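Local coordinates for protein nonribosomal peptide synthase (Streptomyces sp. MJ635-86F5, PDB 5JJP) that probably activates an aliphatic beta-amino acid by ATP-dependent adenylation, as an adenylation enzyme of the ANL superfamily, at residues Gly371-Glu376 against Asp408-Glu413. Sequence-based numbering, arbitrary orientation.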
ATOM      1  N   GLY A 371      21.766  15.186 -15.614  1.00 47.94           N
ATOM      2  CA  GLY A 371      20.707  15.839 -14.899  1.00 40.15           C
ATOM      3  C   GLY A 371      19.916  16.855 -15.692  1.00 35.39           C
ATOM      4  O   GLY A 371      19.266  17.698 -15.089  1.00 33.10           O
ATOM      5  N   ALA A 372      19.983  16.804 -17.019  1.00 32.51           N
ATOM      6  CA  ALA A 372      19.111  17.650 -17.855  1.00 35.03           C
ATOM      7  C   ALA A 372      17.970  16.831 -18.458  1.00 31.32           C
ATOM      8  O   ALA A 372      18.125  15.630 -18.670  1.00 31.88           O
ATOM      9  CB  ALA A 372      19.898  18.320 -18.960  1.00 35.66           C
ATOM     10  N   PRO A 373      16.815  17.466 -18.698  1.00 32.00           N
ATOM     11  CA  PRO A 373      15.657  16.733 -19.219  1.00 34.18           C
ATOM     12  C   PRO A 373      15.894  16.321 -20.640  1.00 36.95           C
ATOM     13  O   PRO A 373      16.392  17.096 -21.429  1.00 39.30           O
ATOM     14  CB  PRO A 373      14.501  17.732 -19.139  1.00 34.76           C
ATOM     15  CG  PRO A 373      15.124  19.071 -19.006  1.00 35.97           C
ATOM     16  CD  PRO A 373      16.517  18.884 -18.440  1.00 35.05           C
ATOM     17  N   VAL A 374      15.555  15.086 -20.953  1.00 43.61           N
ATOM     18  CA  VAL A 374      15.755  14.567 -22.272  1.00 44.69           C
ATOM     19  C   VAL A 374      14.977  15.410 -23.267  1.00 54.59           C
ATOM     20  O   VAL A 374      13.807  15.693 -23.075  1.00 55.22           O
ATOM     21  CB  VAL A 374      15.344  13.120 -22.316  1.00 44.07           C
ATOM     22  CG1 VAL A 374      15.249  12.626 -23.753  1.00 45.27           C
ATOM     23  CG2 VAL A 374      16.358  12.300 -21.512  1.00 45.25           C
ATOM     24  N   GLY A 375      15.665  15.863 -24.313  1.00 68.25           N
ATOM     25  CA  GLY A 375      15.097  16.849 -25.218  1.00 70.45           C
ATOM     26  C   GLY A 375      14.080  16.300 -26.196  1.00 74.82           C
ATOM     27  O   GLY A 375      13.200  17.042 -26.628  1.00 76.74           O
ATOM     28  N   GLU A 376      14.201  15.019 -26.559  1.00 77.69           N
ATOM     29  CA  GLU A 376      13.418  14.461 -27.667  1.00 77.84           C
ATOM     30  C   GLU A 376      12.739  13.163 -27.323  1.00 70.53           C
ATOM     31  O   GLU A 376      13.218  12.405 -26.489  1.00 73.39           O
ATOM     32  CB  GLU A 376      14.284  14.210 -28.909  1.00 82.77           C
ATOM     33  CG  GLU A 376      14.888  15.482 -29.535  1.00 89.04           C
ATOM     34  CD  GLU A 376      13.910  16.381 -30.320  1.00 87.47           C
ATOM     35  OE1 GLU A 376      13.008  15.868 -31.012  1.00 90.26           O
ATOM     36  OE2 GLU A 376      14.055  17.626 -30.265  1.00 74.85           O
ATOM     37  N   ASP A 408      15.413  19.818  -7.085  1.00 23.09           N
ATOM     38  CA  ASP A 408      14.753  19.927  -8.371  1.00 24.84           C
ATOM     39  C   ASP A 408      15.763  20.381  -9.432  1.00 27.26           C
ATOM     40  O   ASP A 408      16.273  21.487  -9.362  1.00 27.63           O
ATOM     41  CB  ASP A 408      13.634  20.943  -8.231  1.00 23.12           C
ATOM     42  CG  ASP A 408      12.855  21.160  -9.494  1.00 22.33           C
ATOM     43  OD1 ASP A 408      13.092  20.508 -10.519  1.00 21.38           O
ATOM     44  OD2 ASP A 408      11.956  22.012  -9.443  1.00 23.33           O
ATOM     45  N   PRO A 409      16.050  19.533 -10.425  1.00 28.70           N
ATOM     46  CA  PRO A 409      17.080  19.925 -11.398  1.00 28.15           C
ATOM     47  C   PRO A 409      16.693  21.157 -12.236  1.00 26.76           C
ATOM     48  O   PRO A 409      17.570  21.863 -12.709  1.00 25.11           O
ATOM     49  CB  PRO A 409      17.230  18.690 -12.262  1.00 29.50           C
ATOM     50  CG  PRO A 409      15.931  17.955 -12.102  1.00 30.42           C
ATOM     51  CD  PRO A 409      15.515  18.194 -10.693  1.00 28.46           C
ATOM     52  N   LEU A 410      15.400  21.425 -12.380  1.00 24.88           N
ATOM     53  CA  LEU A 410      14.962  22.583 -13.109  1.00 25.25           C
ATOM     54  C   LEU A 410      14.962  23.845 -12.268  1.00 26.80           C
ATOM     55  O   LEU A 410      14.899  24.946 -12.812  1.00 29.92           O
ATOM     56  CB  LEU A 410      13.554  22.384 -13.628  1.00 25.20           C
ATOM     57  CG  LEU A 410      13.373  21.140 -14.464  1.00 23.66           C
ATOM     58  CD1 LEU A 410      11.933  21.057 -14.958  1.00 24.46           C
ATOM     59  CD2 LEU A 410      14.372  21.143 -15.593  1.00 23.06           C
ATOM     60  N   LEU A 411      15.026  23.702 -10.949  1.00 27.09           N
ATOM     61  CA  LEU A 411      14.933  24.853 -10.067  1.00 25.79           C
ATOM     62  C   LEU A 411      15.443  24.509  -8.677  1.00 25.55           C
ATOM     63  O   LEU A 411      14.683  24.505  -7.704  1.00 26.69           O
ATOM     64  CB  LEU A 411      13.497  25.365 -10.014  1.00 26.25           C
ATOM     65  CG  LEU A 411      13.321  26.823  -9.584  1.00 27.85           C
ATOM     66  CD1 LEU A 411      13.988  27.749 -10.573  1.00 27.87           C
ATOM     67  CD2 LEU A 411      11.840  27.157  -9.471  1.00 28.61           C
ATOM     68  N   PRO A 412      16.746  24.214  -8.577  1.00 22.71           N
ATOM     69  CA  PRO A 412      17.341  23.861  -7.292  1.00 22.53           C
ATOM     70  C   PRO A 412      17.254  24.968  -6.262  1.00 21.49           C
ATOM     71  O   PRO A 412      17.305  24.708  -5.096  1.00 24.40           O
ATOM     72  CB  PRO A 412      18.798  23.562  -7.634  1.00 21.60           C
ATOM     73  CG  PRO A 412      19.062  24.218  -8.933  1.00 21.08           C
ATOM     74  CD  PRO A 412      17.745  24.276  -9.656  1.00 22.74           C
ATOM     75  N   GLU A 413      17.026  26.188  -6.682  1.00 22.65           N
ATOM     76  CA  GLU A 413      16.892  27.296  -5.758  1.00 24.55           C
ATOM     77  C   GLU A 413      15.673  27.202  -4.818  1.00 23.57           C
ATOM     78  O   GLU A 413      15.695  27.776  -3.752  1.00 20.33           O
ATOM     79  CB  GLU A 413      16.833  28.617  -6.539  1.00 26.26           C
ATOM     80  CG  GLU A 413      18.125  28.918  -7.309  1.00 29.44           C
ATOM     81  CD  GLU A 413      18.179  28.376  -8.736  1.00 29.28           C
ATOM     82  OE1 GLU A 413      17.258  27.646  -9.175  1.00 29.92           O
ATOM     83  OE2 GLU A 413      19.155  28.718  -9.431  1.00 33.69           O
TER
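Gly371 and Pro409 meet through a backbone oxygen and a proline ring, and no hydrogen bond joins residues 371-376 to 408-413. Gly371 O lies 3.6 Å from Pro409 CB. The CA of Gly371 is 6.5 Å from the CA of Pro409. The second touch is apolar. The ring of Pro373 meets one methyl branch of Leu410 at an oblique angle, with Pro373 CG 4.1 Å from Leu410 CD2. Leu410 carries its CG anti to the carbonyl carbon (chi1 -55°), and its end reaches nearer to Pro373 than its base does. Both touches come from one type I beta turn, Asp408 to Leu411, closed by Leu411 N to Asp408 O at 3.0 Å. Asp408 adds an Asx turn: its OD1 accepts from Leu410 N at 3.1 Å, with the donor well above the carboxylate plane. The same OD1 forms a salt bridge with Arg386, which ties the turn to strand 381-386. The contact is small, burying 106 Å², and lies at the surface. It joins the loop between strands 363-367 and 381-386 to the loop between strands 405-407 and 417-427, against the antiparallel sheet, where Pro373, Pro409 and Leu410 touch Tyr367 and Pro409 also touches Tyr384.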